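Local atomic coordinates of B-agarase (Saccharophagus degradans, PDB entry 4BQ2), a protein that hydrolyses the beta-linkages of agarose as a family 50 exo-beta-agarase, probably releasing short products from chain ends. Residues M454-F458 with A577-Y582; S572-S576 with P610-V614; Y582-H587 with Y599-F604; A618-V624 with L644-S648; W638-A642 with N690-V694. One frame throughout, in Å; residues are numbered along the deposited sequence.

Interaction 1: residues M454-F458 with A577-Y582; sequences MPDVF and AYADQY
With CG anti to the backbone N in both Y578 (chi1 176°) and Q581, the helix sends these two side chains out to the segment M454-F458, and a bend at chi2 (68°) lays the Q581 side chain over a face of the F458 ring. Y578 is long and rigid enough to reach the backbone: its OH donates to P455 O at 2.6 Å, in the carbonyl plane and on a lone pair, so that this oxygen lies at the edge of the ring. The methyl CE of M454, its chain doubled back, reaches Y578 CE2 at 4.0 Å. The segment begins on strand 454-455, antiparallel to 443-444, and runs on to helix 460-477, so the contact holds the approach to that helix against helix 565-593. Branched V457 suits the place between two tyrosines: CG2 lies 3.8 Å from Y578 CE1, and CG1 meets the edge of the other ring, 3.7 Å from Y582 CD1. Q581 works with both its parts. NE2 donates to V457 O (3.1 Å, 161° at the hydrogen), the oxygen lying in the amide plane, while CG sits over the centre of the F458 ring, 3.6 Å from its centroid, with amide and ring nearly parallel. D456 points away from the helix; its OD1 closes an Asx turn with F458 N at 3.0 Å and also bonds T520.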
# COMPACT_ATOMS: atom_id res chain seq x y z
N MET A 454 -12.86 2.92 13.41
CA MET A 454 -11.85 3.11 14.46
C MET A 454 -12.36 2.61 15.81
O MET A 454 -13.57 2.70 16.09
CB MET A 454 -11.43 4.58 14.50
CG MET A 454 -10.62 5.00 13.29
SD MET A 454 -9.00 4.17 13.21
CE MET A 454 -8.11 5.11 14.46
N PRO A 455 -11.45 2.08 16.65
CA PRO A 455 -11.88 1.52 17.91
C PRO A 455 -12.18 2.60 18.93
O PRO A 455 -11.53 3.64 18.94
CB PRO A 455 -10.64 0.71 18.37
CG PRO A 455 -9.47 1.44 17.76
CD PRO A 455 -10.01 1.86 16.40
N ASP A 456 -13.16 2.35 19.79
CA ASP A 456 -13.33 3.20 20.97
C ASP A 456 -12.39 2.70 22.04
O ASP A 456 -12.70 1.76 22.76
CB ASP A 456 -14.77 3.20 21.52
CG ASP A 456 -14.97 4.27 22.59
OD1 ASP A 456 -13.99 4.50 23.34
OD2 ASP A 456 -16.05 4.91 22.65
N VAL A 457 -11.24 3.34 22.14
CA VAL A 457 -10.13 2.87 22.95
C VAL A 457 -10.37 3.10 24.43
O VAL A 457 -9.56 2.67 25.25
CB VAL A 457 -8.82 3.54 22.50
CG1 VAL A 457 -8.48 3.10 21.09
CG2 VAL A 457 -8.95 5.08 22.55
N PHE A 458 -11.45 3.82 24.76
CA PHE A 458 -11.84 4.00 26.17
C PHE A 458 -12.87 2.95 26.64
O PHE A 458 -13.15 2.84 27.84
CB PHE A 458 -12.37 5.44 26.38
CG PHE A 458 -11.28 6.48 26.37
CD1 PHE A 458 -10.58 6.78 27.55
CD2 PHE A 458 -10.96 7.16 25.22
CE1 PHE A 458 -9.57 7.75 27.55
CE2 PHE A 458 -9.96 8.11 25.22
CZ PHE A 458 -9.26 8.40 26.38
N ALA A 577 -5.47 12.94 23.04
CA ALA A 577 -5.94 12.07 24.11
C ALA A 577 -6.42 10.72 23.59
O ALA A 577 -6.14 9.66 24.20
CB ALA A 577 -7.01 12.78 24.93
N TYR A 578 -7.12 10.74 22.45
CA TYR A 578 -7.56 9.51 21.78
C TYR A 578 -6.35 8.62 21.41
O TYR A 578 -6.30 7.42 21.76
CB TYR A 578 -8.38 9.86 20.51
CG TYR A 578 -8.78 8.61 19.71
CD1 TYR A 578 -9.89 7.83 20.09
CD2 TYR A 578 -8.02 8.17 18.62
CE1 TYR A 578 -10.24 6.67 19.38
CE2 TYR A 578 -8.38 7.02 17.91
CZ TYR A 578 -9.48 6.26 18.30
OH TYR A 578 -9.85 5.11 17.59
N ALA A 579 -5.40 9.19 20.69
CA ALA A 579 -4.18 8.46 20.31
C ALA A 579 -3.33 7.99 21.52
O ALA A 579 -2.83 6.86 21.52
CB ALA A 579 -3.36 9.26 19.32
N ASP A 580 -3.16 8.84 22.54
CA ASP A 580 -2.50 8.39 23.77
C ASP A 580 -3.14 7.13 24.38
O ASP A 580 -2.43 6.20 24.77
CB ASP A 580 -2.53 9.48 24.83
CG ASP A 580 -1.47 10.55 24.62
OD1 ASP A 580 -0.50 10.36 23.84
OD2 ASP A 580 -1.61 11.62 25.26
N GLN A 581 -4.47 7.11 24.43
CA GLN A 581 -5.20 5.98 25.00
C GLN A 581 -5.07 4.73 24.14
O GLN A 581 -4.95 3.60 24.69
CB GLN A 581 -6.67 6.36 25.26
CG GLN A 581 -7.54 5.24 25.81
CD GLN A 581 -7.20 4.78 27.23
OE1 GLN A 581 -6.45 5.43 27.97
NE2 GLN A 581 -7.79 3.65 27.63
N TYR A 582 -5.12 4.91 22.80
CA TYR A 582 -4.91 3.79 21.88
C TYR A 582 -3.54 3.14 22.17
O TYR A 582 -3.46 1.91 22.43
CB TYR A 582 -4.99 4.23 20.40
CG TYR A 582 -4.58 3.11 19.47
CD1 TYR A 582 -5.49 2.11 19.08
CD2 TYR A 582 -3.26 2.99 19.02
CE1 TYR A 582 -5.09 1.07 18.25
CE2 TYR A 582 -2.85 1.94 18.23
CZ TYR A 582 -3.77 0.98 17.84
OH TYR A 582 -3.33 -0.04 17.04

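Interaction 2: residues S572-S576 with P610-V614; sequences SMLLS and PMEVV
E612 OE2 is gripped by two hydroxyls: S572 OG donates to it at 2.6 Å, on the anti lone pair turned away from OE1, and Y504 OH, its stronger partner, bonds it too. Two such bonds would be expected to help keep the carboxylate ionised. The bend at chi2 (91°) swings the carboxylate toward S572; CB and CG of E612 pass alongside S576, whose OG is 3.4 Å from E612 CB. Serines suit this face of the helix, being small enough to let S576 and E612 come within 5.0 Å, CA to CA. Here helix 565-593 meets the first turn of helix 611-620, two helices of the shell that surrounds the beta strands in the (beta/alpha)8 barrel of this family. P610 stands at the N-cap position, and its carbonyl oxygen accepts from both V613 N and V614 N. Beside the polar pair L575 supplies the apolar half: its CD2 touches P610 CB at 3.9 Å, crossing the pyrrolidine at about a right angle, and its CG lies as far, 3.9 Å, from V613 CG2. A water completes the join, 2.8 Å from S576 OG and donating to E612 O at 2.7 Å.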
# COMPACT_ATOMS: atom_id res chain seq x y z
N SER A 572 -7.10 19.30 18.48
CA SER A 572 -5.73 18.81 18.71
C SER A 572 -5.63 18.08 20.06
O SER A 572 -5.11 16.97 20.13
CB SER A 572 -4.71 19.94 18.64
OG SER A 572 -3.39 19.41 18.75
N MET A 573 -6.15 18.70 21.11
CA MET A 573 -6.15 18.12 22.44
C MET A 573 -6.90 16.76 22.49
O MET A 573 -6.43 15.80 23.11
CB MET A 573 -6.77 19.12 23.45
CG MET A 573 -7.14 18.49 24.79
SD MET A 573 -7.81 19.69 25.97
CE MET A 573 -9.53 19.65 25.47
N LEU A 574 -8.07 16.72 21.84
CA LEU A 574 -8.91 15.51 21.81
C LEU A 574 -8.27 14.37 20.99
O LEU A 574 -8.34 13.19 21.38
CB LEU A 574 -10.30 15.83 21.26
CG LEU A 574 -11.08 16.90 22.04
CD1 LEU A 574 -12.45 17.12 21.44
CD2 LEU A 574 -11.17 16.58 23.52
N LEU A 575 -7.67 14.74 19.86
CA LEU A 575 -6.95 13.75 19.04
C LEU A 575 -5.77 13.17 19.82
O LEU A 575 -5.55 11.96 19.79
CB LEU A 575 -6.48 14.33 17.68
CG LEU A 575 -5.95 13.30 16.65
CD1 LEU A 575 -6.94 12.14 16.46
CD2 LEU A 575 -5.60 13.93 15.32
N SER A 576 -5.02 14.03 20.53
CA SER A 576 -3.91 13.58 21.32
C SER A 576 -4.38 12.61 22.35
O SER A 576 -3.77 11.56 22.52
CB SER A 576 -3.16 14.75 21.99
OG SER A 576 -2.37 15.43 21.05
N PRO A 610 -1.44 12.36 11.35
CA PRO A 610 -1.45 13.68 12.00
C PRO A 610 -0.45 13.67 13.16
O PRO A 610 -0.30 12.63 13.83
CB PRO A 610 -2.86 13.80 12.58
CG PRO A 610 -3.65 12.66 12.04
CD PRO A 610 -2.68 11.61 11.61
N MET A 611 0.25 14.78 13.36
CA MET A 611 1.32 14.82 14.34
C MET A 611 0.90 14.46 15.76
O MET A 611 1.70 13.95 16.52
CB MET A 611 2.06 16.16 14.30
CG MET A 611 3.57 16.03 14.41
SD MET A 611 4.39 14.89 13.24
CE MET A 611 4.66 15.88 11.77
N GLU A 612 -0.35 14.71 16.13
CA GLU A 612 -0.80 14.39 17.47
C GLU A 612 -0.70 12.88 17.70
O GLU A 612 -0.39 12.42 18.80
CB GLU A 612 -2.24 14.86 17.69
CG GLU A 612 -2.37 16.38 17.74
CD GLU A 612 -2.66 17.06 16.40
OE1 GLU A 612 -2.50 16.44 15.31
OE2 GLU A 612 -3.10 18.25 16.47
N VAL A 613 -0.96 12.11 16.64
CA VAL A 613 -0.97 10.67 16.70
C VAL A 613 0.46 10.13 16.64
O VAL A 613 0.80 9.15 17.35
CB VAL A 613 -1.83 10.11 15.54
CG1 VAL A 613 -1.80 8.59 15.55
CG2 VAL A 613 -3.27 10.57 15.71
N VAL A 614 1.30 10.77 15.84
CA VAL A 614 2.70 10.40 15.76
C VAL A 614 3.36 10.60 17.14
O VAL A 614 4.09 9.74 17.61
CB VAL A 614 3.47 11.20 14.69
CG1 VAL A 614 4.90 10.74 14.65
CG2 VAL A 614 2.85 11.02 13.29
O HOH W 1 -0.01 13.90 21.07

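Interaction 3: residues Y582-H587 with Y599-F604; sequences YFKVVH and YLGARF
The F583 ring takes the hydroxyl of Y599 at its edge, in plane, with OH 3.2 Å from CD1, while Y582 CD2 from the same helix covers the centre of one of its faces. The Y599 ring has the backbone N of G601 over one face, and the water that its hydroxyl binds lies at its edge. Around this core the other groups fit by shape. V586 CG1 is 3.6 Å from Y599 CZ, and H587 CB rests obliquely on the same ring at CD2. F604 reaches F583 from the opposite direction, CZ to CZ 3.7 Å, and the single methyl of A602 fits against F583 CE1 at 4.0 Å. Chi1 of Y599 (159°), with CG anti to the backbone N, carries its hydroxyl in between F583 and V586. The water lies 2.8 Å from Y599 OH; it donates to Y582 OH at 2.9 Å and, weakly, to G601 O. Y582 OH has D489 as its stronger partner. At G601 the backbone, with phi at 81°, would jam a CB against the carbonyl of L600, hence glycine. The same loop carries R603, salt-bridged to E652. The loop follows strand 598-599, at the end of the strands where the active sites of (beta/alpha)8-barrel glycosidases lie, and helix 565-593 packs on its outer side.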
# COMPACT_ATOMS: atom_id res chain seq x y z
N TYR A 582 -5.12 4.91 22.80
CA TYR A 582 -4.91 3.79 21.88
C TYR A 582 -3.54 3.14 22.17
O TYR A 582 -3.46 1.91 22.43
CB TYR A 582 -4.99 4.23 20.40
CG TYR A 582 -4.58 3.11 19.47
CD1 TYR A 582 -5.49 2.11 19.08
CD2 TYR A 582 -3.26 2.99 19.02
CE1 TYR A 582 -5.09 1.07 18.25
CE2 TYR A 582 -2.85 1.94 18.23
CZ TYR A 582 -3.77 0.98 17.84
OH TYR A 582 -3.33 -0.04 17.04
N PHE A 583 -2.48 3.95 22.14
CA PHE A 583 -1.11 3.43 22.30
C PHE A 583 -0.78 2.95 23.70
O PHE A 583 -0.05 1.96 23.83
CB PHE A 583 -0.05 4.44 21.80
CG PHE A 583 -0.03 4.56 20.31
CD1 PHE A 583 0.44 3.51 19.53
CD2 PHE A 583 -0.53 5.71 19.67
CE1 PHE A 583 0.40 3.58 18.15
CE2 PHE A 583 -0.54 5.80 18.27
CZ PHE A 583 -0.05 4.73 17.52
N LYS A 584 -1.37 3.59 24.71
CA LYS A 584 -1.29 3.15 26.11
C LYS A 584 -1.83 1.74 26.25
O LYS A 584 -1.14 0.84 26.79
CB LYS A 584 -2.03 4.10 27.06
CG LYS A 584 -1.77 3.81 28.55
CD LYS A 584 -2.54 4.74 29.48
CE LYS A 584 -2.39 4.33 30.93
NZ LYS A 584 -3.55 4.80 31.77
N VAL A 585 -3.03 1.51 25.75
CA VAL A 585 -3.66 0.20 25.89
C VAL A 585 -2.91 -0.87 25.10
O VAL A 585 -2.67 -1.97 25.62
CB VAL A 585 -5.15 0.22 25.46
CG1 VAL A 585 -5.71 -1.19 25.32
CG2 VAL A 585 -5.95 0.97 26.49
N VAL A 586 -2.53 -0.56 23.87
CA VAL A 586 -1.82 -1.56 23.06
C VAL A 586 -0.45 -1.89 23.63
O VAL A 586 -0.08 -3.09 23.76
CB VAL A 586 -1.72 -1.17 21.59
CG1 VAL A 586 -0.76 -2.09 20.83
CG2 VAL A 586 -3.09 -1.24 20.93
N HIS A 587 0.30 -0.86 24.00
CA HIS A 587 1.61 -1.08 24.60
C HIS A 587 1.47 -1.93 25.86
O HIS A 587 2.25 -2.86 26.07
CB HIS A 587 2.31 0.23 24.92
CG HIS A 587 3.54 0.04 25.73
ND1 HIS A 587 3.57 0.21 27.09
CD2 HIS A 587 4.79 -0.35 25.38
CE1 HIS A 587 4.78 -0.05 27.54
NE2 HIS A 587 5.54 -0.41 26.53
N TYR A 599 7.91 -3.10 20.92
CA TYR A 599 6.60 -2.86 20.35
C TYR A 599 6.82 -1.84 19.24
O TYR A 599 7.41 -0.78 19.46
CB TYR A 599 5.61 -2.34 21.42
CG TYR A 599 4.40 -1.62 20.86
CD1 TYR A 599 3.64 -2.18 19.82
CD2 TYR A 599 3.99 -0.40 21.40
CE1 TYR A 599 2.55 -1.52 19.30
CE2 TYR A 599 2.91 0.28 20.90
CZ TYR A 599 2.19 -0.27 19.84
OH TYR A 599 1.10 0.41 19.36
N LEU A 600 6.33 -2.14 18.06
CA LEU A 600 6.72 -1.40 16.85
C LEU A 600 5.64 -0.47 16.29
O LEU A 600 5.71 -0.08 15.12
CB LEU A 600 7.18 -2.39 15.78
CG LEU A 600 8.28 -3.39 16.20
CD1 LEU A 600 8.39 -4.45 15.12
CD2 LEU A 600 9.63 -2.70 16.46
N GLY A 601 4.64 -0.11 17.08
CA GLY A 601 3.68 0.91 16.59
C GLY A 601 2.61 0.36 15.65
O GLY A 601 2.33 -0.84 15.69
N ALA A 602 2.03 1.22 14.80
CA ALA A 602 0.78 0.89 14.12
C ALA A 602 0.83 1.16 12.63
O ALA A 602 -0.22 1.16 11.95
CB ALA A 602 -0.40 1.65 14.78
N ARG A 603 2.06 1.38 12.13
CA ARG A 603 2.31 1.51 10.68
C ARG A 603 1.50 2.65 10.03
O ARG A 603 0.47 2.42 9.34
CB ARG A 603 2.07 0.15 9.98
CG ARG A 603 2.75 -0.99 10.76
CD ARG A 603 2.24 -2.39 10.33
NE ARG A 603 2.49 -2.67 8.91
CZ ARG A 603 3.68 -3.04 8.41
NH1 ARG A 603 4.77 -3.18 9.19
NH2 ARG A 603 3.79 -3.30 7.11
N PHE A 604 1.99 3.87 10.20
CA PHE A 604 1.27 5.07 9.73
C PHE A 604 1.48 5.26 8.23
O PHE A 604 2.63 5.33 7.76
CB PHE A 604 1.82 6.33 10.41
CG PHE A 604 1.65 6.37 11.90
CD1 PHE A 604 0.41 6.16 12.49
CD2 PHE A 604 2.74 6.68 12.72
CE1 PHE A 604 0.25 6.25 13.87
CE2 PHE A 604 2.59 6.77 14.09
CZ PHE A 604 1.34 6.57 14.67
O HOH W 2 -0.48 -0.54 17.29

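Interaction 4: residues A618-V624 with L644-S648; sequences AKYADVV and LDKPS
A618, in the last turn of its helix, sets its methyl against K646 CG at 3.8 Å and against L644 CD2; a small residue lets the lysine chain lie close. Its carbonyl oxygen accepts a weak bond from K646 NZ. A621, the first residue past the helix, gives the stronger hold: NZ donates to A621 O at 2.7 Å, in the carbonyl plane, with an angle of 159° at the oxygen. The lysine is bent at chi2 and chi3 (-73° and -69°), which curls its ammonium round to the C-terminal end of the helix, where its positive charge probably also suits the helix dipole. D622 points away and binds Y599 N, yet its carbonyl oxygen rests on P647 CG at 3.4 Å. V623 brings its CA to P647 O in a CH...O contact and lays CG1 along the backbone of P647 and S648. At V624 the backbones pair: V624 N donates to P647 O at 3.1 Å, and V624 O receives the CA of S648 at 3.2 Å. S648 OG turns back to bond K646 O at 2.9 Å, from above the carbonyl plane. V624 and S648 form a parallel bridge where strands 624-627 and 648-652 begin, neighbours joined by a helical crossover, as in the beta-alpha-beta units of a (beta/alpha)8 barrel; the contact lies at the N-terminal ends of the strands.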
# COMPACT_ATOMS: atom_id res chain seq x y z
N ALA A 618 5.20 7.96 19.63
CA ALA A 618 6.58 8.16 20.12
C ALA A 618 6.66 7.89 21.63
O ALA A 618 7.69 7.47 22.14
CB ALA A 618 7.07 9.57 19.80
N LYS A 619 5.57 8.13 22.34
CA LYS A 619 5.55 8.01 23.80
C LYS A 619 5.58 6.53 24.22
O LYS A 619 6.25 6.18 25.21
CB LYS A 619 4.32 8.73 24.37
CG LYS A 619 4.29 8.92 25.89
CD LYS A 619 3.09 9.78 26.30
CE LYS A 619 3.20 10.25 27.75
NZ LYS A 619 3.43 9.13 28.69
N TYR A 620 4.89 5.68 23.46
CA TYR A 620 4.65 4.30 23.88
C TYR A 620 5.38 3.23 23.07
O TYR A 620 5.77 2.20 23.62
CB TYR A 620 3.15 3.99 23.91
CG TYR A 620 2.39 4.75 24.98
CD1 TYR A 620 2.43 4.34 26.31
CD2 TYR A 620 1.64 5.86 24.65
CE1 TYR A 620 1.74 5.03 27.30
CE2 TYR A 620 0.96 6.56 25.63
CZ TYR A 620 1.02 6.13 26.94
OH TYR A 620 0.32 6.81 27.90
N ALA A 621 5.51 3.44 21.76
CA ALA A 621 6.21 2.48 20.91
C ALA A 621 7.71 2.56 21.13
O ALA A 621 8.26 3.67 21.28
CB ALA A 621 5.88 2.74 19.46
N ASP A 622 8.37 1.40 21.17
CA ASP A 622 9.84 1.35 21.18
C ASP A 622 10.39 1.90 19.87
O ASP A 622 11.41 2.55 19.84
CB ASP A 622 10.31 -0.09 21.38
CG ASP A 622 9.87 -0.65 22.74
OD1 ASP A 622 10.44 -0.25 23.77
OD2 ASP A 622 8.93 -1.46 22.79
N VAL A 623 9.69 1.60 18.77
CA VAL A 623 10.11 2.01 17.44
C VAL A 623 8.81 2.48 16.72
O VAL A 623 7.81 1.76 16.74
CB VAL A 623 10.72 0.82 16.64
CG1 VAL A 623 11.12 1.28 15.25
CG2 VAL A 623 11.95 0.25 17.33
N VAL A 624 8.83 3.68 16.13
CA VAL A 624 7.65 4.21 15.43
C VAL A 624 7.66 3.73 13.97
O VAL A 624 8.68 3.91 13.25
CB VAL A 624 7.61 5.76 15.47
CG1 VAL A 624 6.32 6.25 14.83
CG2 VAL A 624 7.65 6.25 16.93
N LEU A 644 11.47 14.31 17.51
CA LEU A 644 11.03 13.13 18.25
C LEU A 644 12.22 12.34 18.76
O LEU A 644 12.17 11.81 19.86
CB LEU A 644 10.21 12.20 17.34
CG LEU A 644 8.94 12.75 16.73
CD1 LEU A 644 8.33 11.71 15.80
CD2 LEU A 644 7.97 13.08 17.84
N ASP A 645 13.28 12.28 17.95
CA ASP A 645 14.49 11.51 18.27
C ASP A 645 14.12 10.06 18.63
O ASP A 645 14.61 9.54 19.64
CB ASP A 645 15.28 12.16 19.42
CG ASP A 645 16.72 11.64 19.51
OD1 ASP A 645 17.22 11.07 18.49
OD2 ASP A 645 17.35 11.80 20.59
N LYS A 646 13.27 9.42 17.81
CA LYS A 646 12.89 8.02 18.04
C LYS A 646 13.40 7.16 16.91
O LYS A 646 13.30 7.54 15.73
CB LYS A 646 11.35 7.79 18.08
CG LYS A 646 10.58 8.32 19.27
CD LYS A 646 10.80 7.53 20.57
CE LYS A 646 10.19 6.13 20.53
NZ LYS A 646 10.20 5.50 21.88
N PRO A 647 13.87 5.96 17.25
CA PRO A 647 14.17 5.01 16.21
C PRO A 647 12.86 4.71 15.46
O PRO A 647 11.77 4.69 16.06
CB PRO A 647 14.67 3.79 16.97
CG PRO A 647 14.09 3.92 18.35
CD PRO A 647 14.04 5.40 18.61
N SER A 648 12.99 4.51 14.16
CA SER A 648 11.82 4.46 13.28
C SER A 648 11.99 3.30 12.30
O SER A 648 13.08 2.82 12.07
CB SER A 648 11.69 5.79 12.52
OG SER A 648 11.59 6.88 13.46

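Interaction 5: residues W638-A642 with N690-V694; sequences WAFLA and NPYFV
A peptide link lies over an aromatic face: L641 O and A642 N both stand 3.9 Å above the ring plane of Y692, offset toward its rim. The ring runs on past A642, with its OH 3.3 Å from A642 CA, so a residue as small as alanine lets the phenol slip by. Beyond, a water at 2.6 Å from Y692 OH donates to A642 O and ties the two chains together. L641 CB presses on Y692 CD2 at 3.8 Å, and with CG anti to the carbonyl carbon (chi1 -66°) the branch CD1 is carried on to F693, 3.6 Å from CE2. F693 in turn points its edge at the face of W638; the centroids of its ring and the six-membered ring are 5.7 Å apart and the planes stand at 81°. N690 shapes its own chain: OD1 accepts from Y692 N at 2.9 Å, an Asx turn within a type I beta turn, while ND2 lies near L641 CD1 and weakly bonds a water that donates firmly to W638 O. A type I beta turn opens each segment, W638 to L641 and N690 to F693. The first segment ends in the start of helix 641-644, the second in the start of strand 693-699, beside strand 648-652; S648 lies against both L641 and F693, and Y626 meets W638 edge to face.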
# COMPACT_ATOMS: atom_id res chain seq x y z
N TRP A 638 10.43 14.57 6.15
CA TRP A 638 10.85 13.77 7.31
C TRP A 638 11.58 14.57 8.41
O TRP A 638 12.06 13.99 9.37
CB TRP A 638 11.63 12.50 6.88
CG TRP A 638 10.71 11.57 6.09
CD1 TRP A 638 10.63 11.44 4.73
CD2 TRP A 638 9.71 10.69 6.64
NE1 TRP A 638 9.63 10.52 4.39
CE2 TRP A 638 9.06 10.05 5.55
CE3 TRP A 638 9.32 10.37 7.94
CZ2 TRP A 638 8.04 9.10 5.74
CZ3 TRP A 638 8.28 9.43 8.14
CH2 TRP A 638 7.65 8.81 7.04
N ALA A 639 11.59 15.90 8.29
CA ALA A 639 12.36 16.76 9.20
C ALA A 639 11.86 16.67 10.65
O ALA A 639 12.65 16.82 11.58
CB ALA A 639 12.31 18.21 8.70
N PHE A 640 10.57 16.41 10.81
CA PHE A 640 9.94 16.24 12.12
C PHE A 640 10.57 15.14 12.98
O PHE A 640 10.50 15.20 14.21
CB PHE A 640 8.43 15.99 11.97
CG PHE A 640 8.07 14.58 11.48
CD1 PHE A 640 7.87 13.54 12.39
CD2 PHE A 640 7.96 14.31 10.11
CE1 PHE A 640 7.54 12.27 11.95
CE2 PHE A 640 7.64 13.03 9.66
CZ PHE A 640 7.44 12.01 10.58
N LEU A 641 11.19 14.15 12.35
CA LEU A 641 11.78 13.00 13.07
C LEU A 641 12.82 13.44 14.08
O LEU A 641 12.99 12.78 15.10
CB LEU A 641 12.47 12.03 12.10
CG LEU A 641 11.50 11.32 11.12
CD1 LEU A 641 12.34 10.55 10.12
CD2 LEU A 641 10.55 10.39 11.88
N ALA A 642 13.54 14.52 13.77
CA ALA A 642 14.65 15.01 14.63
C ALA A 642 14.17 15.44 16.00
O ALA A 642 14.82 15.13 16.99
CB ALA A 642 15.42 16.15 13.96
N ASN A 690 19.17 8.21 6.51
CA ASN A 690 18.39 8.92 7.51
C ASN A 690 18.74 8.33 8.89
O ASN A 690 18.54 7.15 9.12
CB ASN A 690 16.88 8.81 7.19
CG ASN A 690 16.04 9.64 8.13
OD1 ASN A 690 16.19 9.52 9.34
ND2 ASN A 690 15.18 10.52 7.58
N PRO A 691 19.31 9.15 9.80
CA PRO A 691 19.81 8.62 11.08
C PRO A 691 18.72 8.10 12.02
O PRO A 691 19.05 7.43 13.00
CB PRO A 691 20.53 9.83 11.70
CG PRO A 691 19.96 11.03 11.03
CD PRO A 691 19.55 10.60 9.65
N TYR A 692 17.45 8.40 11.75
CA TYR A 692 16.33 7.93 12.57
C TYR A 692 15.82 6.53 12.22
O TYR A 692 15.13 5.91 13.03
CB TYR A 692 15.20 8.97 12.58
CG TYR A 692 15.79 10.26 13.13
CD1 TYR A 692 16.09 10.37 14.48
CD2 TYR A 692 16.18 11.31 12.26
CE1 TYR A 692 16.70 11.51 15.00
CE2 TYR A 692 16.78 12.47 12.78
CZ TYR A 692 17.05 12.55 14.14
OH TYR A 692 17.64 13.66 14.68
N PHE A 693 16.16 6.01 11.04
CA PHE A 693 15.59 4.72 10.62
C PHE A 693 16.47 3.56 10.96
O PHE A 693 17.66 3.60 10.70
CB PHE A 693 15.22 4.72 9.12
CG PHE A 693 13.94 5.45 8.88
CD1 PHE A 693 12.72 4.80 9.04
CD2 PHE A 693 13.95 6.80 8.57
CE1 PHE A 693 11.52 5.47 8.87
CE2 PHE A 693 12.74 7.48 8.38
CZ PHE A 693 11.53 6.82 8.53
N VAL A 694 15.87 2.55 11.59
CA VAL A 694 16.56 1.29 11.85
C VAL A 694 16.26 0.14 10.90
O VAL A 694 16.75 -0.99 11.10
CB VAL A 694 16.37 0.82 13.31
CG1 VAL A 694 16.74 1.98 14.26
CG2 VAL A 694 14.93 0.31 13.54
O HOH W 3 14.84 13.18 8.97
O HOH W 4 17.38 14.29 17.21

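From the N-terminal side, interaction 1 closes a long loop, bringing the chain after strand 454-455 to helix 565-593. Interaction 2 starts earlier on that same helix and so crosses it, reaching forward to helix 611-620. Interaction 3 lies wholly within the span of interaction 2, shares Y582 with interaction 1, and binds the helix to the loop after strand 598-599. Interaction 4 then opens where helix 611-620 ends, touching interaction 3 through Y599 and D622, and pairs the starts of strands 624-627 and 648-652. Interaction 5 crosses it and brings in strand 693-699, whose V694 bonds S648. Together they tie outer helices to neighbouring barrel strands.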